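Local atomic coordinates of dTDP-4-dehydrorhamnose reductase (Bacillus anthracis, PDB entry 3SC6), a protein that catalyses the NADPH-linked interconversion of dTDP-4-dehydrorhamnose and dTDP-L-rhamnose in the rhamnose biosynthetic pathway. Residues D41-S46 with A79-A84. Residues are numbered along the deposited sequence; the frame is centred on the assembly and turned at random.
With NAP (NADP nicotinamide-adenine-dinucleotide phosphate), chain G.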
# COMPACT_ATOMS: atom_id res chain seq x y z
N ASP A 41 19.42 -0.71 -3.44
CA ASP A 41 19.05 -1.96 -2.79
C ASP A 41 18.81 -1.68 -1.31
O ASP A 41 19.74 -1.38 -0.56
CB ASP A 41 20.14 -3.02 -2.98
CG ASP A 41 19.77 -4.35 -2.37
OD1 ASP A 41 18.69 -4.45 -1.75
OD2 ASP A 41 20.56 -5.30 -2.50
N ILE A 42 17.55 -1.78 -0.91
CA ILE A 42 17.13 -1.54 0.46
C ILE A 42 17.89 -2.41 1.47
O ILE A 42 18.15 -1.97 2.59
CB ILE A 42 15.62 -1.84 0.60
CG1 ILE A 42 15.04 -1.33 1.91
CG2 ILE A 42 15.34 -3.31 0.43
CD1 ILE A 42 13.56 -1.67 2.05
N THR A 43 18.25 -3.63 1.07
CA THR A 43 18.97 -4.55 1.95
C THR A 43 20.46 -4.26 2.09
O THR A 43 21.16 -4.93 2.85
CB THR A 43 18.80 -6.01 1.48
OG1 THR A 43 19.37 -6.16 0.17
CG2 THR A 43 17.33 -6.39 1.44
N ASN A 44 20.97 -3.28 1.34
CA ASN A 44 22.38 -2.90 1.40
C ASN A 44 22.49 -1.55 2.10
O ASN A 44 22.35 -0.50 1.47
CB ASN A 44 22.98 -2.85 -0.01
CG ASN A 44 24.46 -2.50 -0.02
OD1 ASN A 44 25.05 -2.21 1.02
ND2 ASN A 44 25.05 -2.53 -1.20
N ILE A 45 22.74 -1.58 3.40
CA ILE A 45 22.85 -0.37 4.21
C ILE A 45 23.95 0.58 3.73
O ILE A 45 23.75 1.80 3.69
CB ILE A 45 23.04 -0.71 5.71
CG1 ILE A 45 22.84 0.54 6.58
CG2 ILE A 45 24.38 -1.41 5.95
CD1 ILE A 45 22.94 0.28 8.07
N SER A 46 25.10 0.04 3.35
CA SER A 46 26.19 0.87 2.88
C SER A 46 25.72 1.70 1.68
O SER A 46 26.06 2.87 1.55
CB SER A 46 27.39 0.02 2.50
OG SER A 46 27.06 -0.91 1.47
N ALA A 79 11.37 -12.33 3.54
CA ALA A 79 10.27 -11.40 3.82
C ALA A 79 10.76 -10.36 4.81
O ALA A 79 10.50 -9.16 4.64
CB ALA A 79 9.08 -12.14 4.37
N TYR A 80 11.45 -10.83 5.85
CA TYR A 80 12.00 -9.94 6.87
C TYR A 80 13.16 -9.09 6.37
O TYR A 80 13.17 -7.88 6.59
CB TYR A 80 12.40 -10.70 8.15
CG TYR A 80 11.23 -11.07 9.04
CD1 TYR A 80 10.87 -10.23 10.08
CD2 TYR A 80 10.48 -12.21 8.83
CE1 TYR A 80 9.81 -10.52 10.91
CE2 TYR A 80 9.41 -12.52 9.67
CZ TYR A 80 9.08 -11.66 10.70
OH TYR A 80 8.03 -11.91 11.55
N VAL A 81 14.13 -9.71 5.71
CA VAL A 81 15.27 -8.97 5.21
C VAL A 81 14.81 -7.74 4.45
O VAL A 81 15.29 -6.64 4.70
CB VAL A 81 16.19 -9.83 4.30
CG1 VAL A 81 17.30 -8.98 3.70
CG2 VAL A 81 16.76 -11.00 5.07
N ILE A 82 13.86 -7.92 3.54
CA ILE A 82 13.35 -6.80 2.75
C ILE A 82 12.45 -5.86 3.52
O ILE A 82 12.74 -4.68 3.63
CB ILE A 82 12.54 -7.29 1.51
CG1 ILE A 82 13.41 -8.13 0.58
CG2 ILE A 82 12.00 -6.08 0.74
CD1 ILE A 82 14.59 -7.39 0.03
N ASN A 83 11.35 -6.38 4.06
CA ASN A 83 10.39 -5.58 4.82
C ASN A 83 10.81 -5.05 6.19
O ASN A 83 10.47 -3.91 6.54
CB ASN A 83 9.06 -6.34 4.96
CG ASN A 83 8.36 -6.56 3.62
OD1 ASN A 83 8.73 -5.97 2.61
ND2 ASN A 83 7.31 -7.37 3.63
N ALA A 84 11.52 -5.85 6.96
CA ALA A 84 11.96 -5.43 8.29
C ALA A 84 13.32 -4.74 8.25
O ALA A 84 13.42 -3.52 8.45
CB ALA A 84 12.01 -6.62 9.22
PA NAP G . 5.08 -3.72 -5.64
O1A NAP G . 5.58 -5.12 -5.37
O2A NAP G . 4.67 -3.34 -7.04
O5B NAP G . 6.17 -2.66 -5.12
C5B NAP G . 7.30 -3.05 -4.35
C4B NAP G . 8.57 -2.71 -5.12
O4B NAP G . 9.72 -2.87 -4.27
C3B NAP G . 8.77 -3.61 -6.33
O3B NAP G . 8.89 -2.86 -7.54
C2B NAP G . 10.05 -4.35 -6.05
O2B NAP G . 10.82 -4.58 -7.23
C1B NAP G . 10.76 -3.43 -5.07
N9A NAP G . 11.83 -4.12 -4.30
C8A NAP G . 11.92 -5.44 -4.02
N7A NAP G . 13.07 -5.66 -3.34
C5A NAP G . 13.70 -4.47 -3.20
C6A NAP G . 14.97 -4.04 -2.58
N6A NAP G . 15.78 -4.94 -1.96
N1A NAP G . 15.30 -2.73 -2.63
C2A NAP G . 14.49 -1.84 -3.25
N3A NAP G . 13.33 -2.22 -3.83
C4A NAP G . 12.92 -3.51 -3.82
O3 NAP G . 3.84 -3.43 -4.64
PN NAP G . 3.27 -1.94 -4.35
O1N NAP G . 1.78 -2.06 -4.11
O2N NAP G . 3.80 -0.97 -5.38
O5D NAP G . 3.96 -1.57 -2.95
C5D NAP G . 3.56 -0.41 -2.23
C4D NAP G . 3.55 -0.69 -0.73
O4D NAP G . 2.21 -0.88 -0.26
C3D NAP G . 4.33 -1.94 -0.35
O3D NAP G . 5.31 -1.63 0.64
C2D NAP G . 3.31 -2.91 0.21
O2D NAP G . 3.85 -3.62 1.31
C1D NAP G . 2.13 -2.02 0.60
N1N NAP G . 0.82 -2.67 0.49
C2N NAP G . 0.41 -3.14 -0.70
C3N NAP G . -0.83 -3.77 -0.83
C7N NAP G . -1.27 -4.28 -2.17
O7N NAP G . -0.49 -4.21 -3.12
N7N NAP G . -2.49 -4.81 -2.33
C4N NAP G . -1.64 -3.89 0.30
C5N NAP G . -1.19 -3.40 1.51
C6N NAP G . 0.05 -2.79 1.58
P2B NAP G . 10.91 -6.05 -7.88
O1X NAP G . 11.56 -5.79 -9.22
O2X NAP G . 11.75 -6.85 -6.92
O3X NAP G . 9.47 -6.51 -7.97
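Ile42 and Ile82 meet beside the adenine of NADP, whose edge illustrates how a Rossmann-type enzyme can read a base. CB and CG2 of Ile42 lie over one face near the N1A and N6A end, while CD1 of Ile82 sits beyond the amino group, displaced toward that same face. At the edge, Ile42 N lies close to the ring plane and donates to NADP N1A over 3.0 Å, nearly straight at 169°. NADP N6A donates to Asp41 OD1, also over 3.0 Å, an oxygen somewhat off that plane on the side away from Ile42. The second flat group, the Asp41 carboxylate, is gripped on both faces. Thr43 N, 3.0 Å from Asp41 OD1, stands well above the plane and closes an Asx turn; on that same face, nearer the plane and on the syn side, Thr43 OG1 approaches Asp41 OD1 to 2.7 Å. The adenine amino group arrives from the opposite face.

One rotation of Thr43 serves two ends. With OG1 lodged between N and the carbonyl carbon (chi1 63°), the hydroxyl turns back to Asp41 and the methyl is presented to helix 76-97. There Thr43 CG2 lies 3.4 Å from Val81 CG1, the two side chains crossing at about a right angle, and 3.2 Å from Ile82 CD1. Deeper in, Ile42 CD1 packs on the backbone at Ile82 O, 3.5 Å away, and Asn89 donates to Ile42 O. A type I turn from Asp41 to Asn44 then delivers the chain to helix 45-55.

At the adenine, segment 41-46 supplies both polar partners, an acceptor for the amino group and a donor to N1A, a pattern that suits adenine, and aliphatic cover from Ile42; Ile82 adds a methyl. The two Thr43 donors hold OD1 in position and probably favour a charged carboxylate.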